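Local coordinates for capsular polysaccharide biosynthesis protein (Burkholderia pseudomallei, PDB 4BQN) that binds coenzyme A and is probably an acetyltransferase acting in the biosynthesis of the capsular polysaccharide, at residues Q96-E101 / N200-A205. The protein carries 1 engineered substitution. Numbering follows the deposited sequence. Where two conformers were deposited one is given.
With COA (coenzyme A), chain C.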
loop_
_atom_site.group_PDB
_atom_site.type_symbol
_atom_site.label_atom_id
_atom_site.label_comp_id
_atom_site.label_asym_id
_atom_site.label_seq_id
_atom_site.Cartn_x
_atom_site.Cartn_y
_atom_site.Cartn_z
ATOM N N GLN A 96 11.043 -1.721 -1.787
ATOM C CA GLN A 96 10.192 -0.601 -1.477
ATOM C C GLN A 96 8.837 -1.046 -0.911
ATOM O O GLN A 96 8.224 -1.995 -1.420
ATOM C CB GLN A 96 9.959 0.186 -2.764
ATOM C CG GLN A 96 9.027 1.381 -2.644
ATOM C CD GLN A 96 9.079 2.205 -3.908
ATOM O OE1 GLN A 96 8.866 1.682 -5.000
ATOM N NE2 GLN A 96 9.396 3.503 -3.772
ATOM N N TYR A 97 8.381 -0.344 0.129
ATOM C CA TYR A 97 7.019 -0.462 0.613
ATOM C C TYR A 97 6.177 0.480 -0.252
ATOM O O TYR A 97 6.359 1.713 -0.228
ATOM C CB TYR A 97 6.916 -0.106 2.092
ATOM C CG TYR A 97 5.495 -0.144 2.581
ATOM C CD1 TYR A 97 4.779 -1.346 2.621
ATOM C CD2 TYR A 97 4.848 1.025 2.968
ATOM C CE1 TYR A 97 3.468 -1.385 3.063
ATOM C CE2 TYR A 97 3.531 0.999 3.413
ATOM C CZ TYR A 97 2.847 -0.208 3.453
ATOM O OH TYR A 97 1.556 -0.267 3.897
ATOM N N MET A 98 5.287 -0.087 -1.053
ATOM C CA MET A 98 4.581 0.690 -2.055
ATOM C C MET A 98 3.309 1.296 -1.452
ATOM O O MET A 98 2.361 0.583 -1.132
ATOM C CB MET A 98 4.254 -0.201 -3.255
ATOM C CG MET A 98 5.493 -0.715 -3.948
ATOM S SD MET A 98 5.182 -2.037 -5.133
ATOM C CE MET A 98 5.125 -3.456 -4.030
ATOM N N HIS A 99 3.284 2.618 -1.333
ATOM C CA HIS A 99 2.163 3.356 -0.772
ATOM C C HIS A 99 1.979 4.580 -1.658
ATOM O O HIS A 99 2.955 5.263 -1.998
ATOM C CB HIS A 99 2.459 3.704 0.687
ATOM C CG HIS A 99 1.416 4.531 1.365
ATOM N ND1 HIS A 99 0.690 4.076 2.447
ATOM C CD2 HIS A 99 1.014 5.809 1.152
ATOM C CE1 HIS A 99 -0.112 5.038 2.868
ATOM N NE2 HIS A 99 0.060 6.098 2.095
ATOM N N TRP A 100 0.742 4.836 -2.062
ATOM C CA TRP A 100 0.463 5.908 -3.014
ATOM C C TRP A 100 -0.976 6.344 -2.844
ATOM O O TRP A 100 -1.890 5.560 -3.114
ATOM C CB TRP A 100 0.685 5.387 -4.436
ATOM C CG TRP A 100 0.529 6.404 -5.506
ATOM C CD1 TRP A 100 -0.586 6.649 -6.273
ATOM C CD2 TRP A 100 1.556 7.282 -5.991
ATOM N NE1 TRP A 100 -0.315 7.647 -7.190
ATOM C CE2 TRP A 100 0.986 8.058 -7.031
ATOM C CE3 TRP A 100 2.900 7.502 -5.641
ATOM C CZ2 TRP A 100 1.718 9.015 -7.735
ATOM C CZ3 TRP A 100 3.628 8.451 -6.341
ATOM C CH2 TRP A 100 3.030 9.208 -7.367
ATOM N N GLU A 101 -1.180 7.589 -2.419
ATOM C CA GLU A 101 -2.525 8.131 -2.145
ATOM C C GLU A 101 -3.112 8.871 -3.349
ATOM O O GLU A 101 -4.186 9.442 -3.258
ATOM C CB GLU A 101 -2.495 9.030 -0.899
ATOM C CG GLU A 101 -2.126 8.236 0.335
ATOM C CD GLU A 101 -1.891 9.093 1.547
ATOM O OE1 GLU A 101 -2.457 10.201 1.615
ATOM O OE2 GLU A 101 -1.132 8.639 2.420
ATOM N N ASN A 200 -2.172 1.150 -0.277
ATOM C CA ASN A 200 -1.073 0.200 -0.030
ATOM C C ASN A 200 -1.321 -1.194 -0.617
ATOM O O ASN A 200 -0.647 -2.164 -0.257
ATOM C CB ASN A 200 -0.719 0.170 1.468
ATOM C CG ASN A 200 -1.929 -0.133 2.327
ATOM O OD1 ASN A 200 -2.848 -0.798 1.861
ATOM N ND2 ASN A 200 -1.954 0.385 3.552
ATOM N N HIS A 201 -2.243 -1.270 -1.575
ATOM C CA HIS A 201 -2.474 -2.508 -2.318
ATOM C C HIS A 201 -2.253 -2.303 -3.814
ATOM O O HIS A 201 -3.178 -1.947 -4.545
ATOM C CB HIS A 201 -3.891 -3.047 -2.095
ATOM C CG HIS A 201 -4.120 -3.644 -0.739
ATOM N ND1 HIS A 201 -5.348 -4.143 -0.369
ATOM C CD2 HIS A 201 -3.308 -3.806 0.337
ATOM C CE1 HIS A 201 -5.279 -4.615 0.862
ATOM N NE2 HIS A 201 -4.052 -4.431 1.313
ATOM N N PRO A 202 -1.017 -2.524 -4.279
ATOM C CA PRO A 202 -0.715 -2.508 -5.719
ATOM C C PRO A 202 -1.604 -3.447 -6.517
ATOM O O PRO A 202 -1.951 -4.539 -6.044
ATOM C CB PRO A 202 0.744 -2.988 -5.764
ATOM C CG PRO A 202 1.300 -2.518 -4.458
ATOM C CD PRO A 202 0.194 -2.688 -3.455
ATOM N N THR A 203 -1.949 -3.026 -7.724
ATOM C CA THR A 203 -2.624 -3.890 -8.676
ATOM C C THR A 203 -1.605 -4.846 -9.305
ATOM O O THR A 203 -0.388 -4.689 -9.161
ATOM C CB THR A 203 -3.262 -3.084 -9.814
ATOM O OG1 THR A 203 -2.221 -2.423 -10.545
ATOM C CG2 THR A 203 -4.269 -2.039 -9.279
ATOM N N ALA A 204 -2.110 -5.825 -10.050
ATOM C CA ALA A 204 -1.261 -6.769 -10.774
ATOM C C ALA A 204 -0.136 -6.119 -11.564
ATOM O O ALA A 204 1.001 -6.599 -11.537
ATOM C CB ALA A 204 -2.097 -7.617 -11.714
ATOM N N ALA A 205 -0.460 -5.059 -12.301
ATOM C CA ALA A 205 0.543 -4.421 -13.163
ATOM C C ALA A 205 1.721 -3.928 -12.323
ATOM O O ALA A 205 2.890 -4.089 -12.697
ATOM C CB ALA A 205 -0.083 -3.268 -13.928
HETATM N N1A COA C . 3.212 7.970 2.222
HETATM C C2A COA C . 2.461 8.235 3.321
HETATM N N3A COA C . 2.375 7.387 4.360
HETATM C C4A COA C . 3.088 6.238 4.342
HETATM C C5A COA C . 3.923 5.898 3.196
HETATM C C6A COA C . 3.955 6.853 2.095
HETATM N N6A COA C . 4.701 6.595 1.000
HETATM N N7A COA C . 4.511 4.703 3.436
HETATM C C8A COA C . 4.089 4.310 4.664
HETATM N N9A COA C . 3.225 5.213 5.182
HETATM C C1B COA C . 2.577 5.200 6.499
HETATM C C2B COA C . 2.199 3.830 7.032
HETATM O O2B COA C . 0.909 3.446 6.554
HETATM C C3B COA C . 2.234 4.112 8.526
HETATM O O3B COA C . 1.030 4.835 8.843
HETATM P P3B COA C . 0.543 5.080 10.356
HETATM O O7A COA C . -0.819 5.703 10.183
HETATM O O8A COA C . 0.495 3.702 10.962
HETATM O O9A COA C . 1.567 5.990 10.992
HETATM C C4B COA C . 3.420 5.064 8.671
HETATM O O4B COA C . 3.579 5.688 7.396
HETATM C C5B COA C . 4.726 4.383 9.084
HETATM O O5B COA C . 4.985 3.358 8.132
HETATM P P1A COA C . 6.423 3.141 7.494
HETATM O O1A COA C . 6.254 2.089 6.438
HETATM O O2A COA C . 7.028 4.449 7.079
HETATM O O3A COA C . 7.361 2.595 8.669
HETATM P P2A COA C . 7.327 1.330 9.667
HETATM O O4A COA C . 7.149 1.871 11.064
HETATM O O5A COA C . 8.581 0.556 9.369
HETATM O O6A COA C . 6.038 0.474 9.295
HETATM C CBP COA C . 4.499 -0.966 8.152
HETATM C CCP COA C . 5.955 -0.516 8.251
HETATM C CDP COA C . 4.344 -2.013 7.055
HETATM C CEP COA C . 4.126 -1.640 9.462
HETATM C CAP COA C . 3.631 0.290 7.875
HETATM O OAP COA C . 3.875 0.766 6.551
HETATM C C9P COA C . 2.127 0.169 8.066
HETATM O O9P COA C . 1.631 0.309 9.176
HETATM N N8P COA C . 1.364 -0.027 6.985
HETATM C C7P COA C . -0.090 -0.088 7.061
HETATM C C6P COA C . -0.650 -1.377 7.635
HETATM C C5P COA C . -0.225 -2.514 6.744
HETATM O O5P COA C . 0.814 -3.123 6.946
HETATM N N4P COA C . -1.050 -2.788 5.751
HETATM C C3P COA C . -0.777 -3.841 4.814
HETATM C C2P COA C . -0.753 -3.279 3.411
HETATM S S1P COA C . 0.142 -4.393 2.402
HETATM O O HOH W 1 0.396 2.080 4.263
#
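Asn200 opens the segment 200-205 inside the coenzyme A pocket, its CG in the crowded position between backbone N and carbonyl carbon (chi1 55°), which turns the amide to C2P of the cofactor's thiol arm, with ND2 on a water and OD1 on Tyr120 OH. The side chain runs alongside Tyr97, amide and ring planes 54° apart, Asn200 CB lying 3.4 Å from Tyr97 OH. The pair exemplifies how a buried water and a cofactor can join distant segments that share no direct hydrogen bond: Tyr97 OH (2.6 Å), His99 ND1, Asn200 ND2, which donates, and the ribose O2B grip the water, and Tyr97 OH also accepts from coenzyme A N8P. The adenine covers one face of the His99 ring, whose rotation is fixed by the water and by a nearly straight bond (173°) from His99 NE2 to the anti lone pair of Glu101 OE2. Next, His201 turns its ring edge to C2P. Pro202 then brings apolar packing, its CG 3.9 Å from Met98 CB and also against SD and CE of the bent Met98 chain. Beyond Thr203, the N-cap, helix 204-217 covers Met98; Gln15 of helix 15-24 ties Asn200 O to Met98 O, in the loop following strand 91-94 of the parallel sheet.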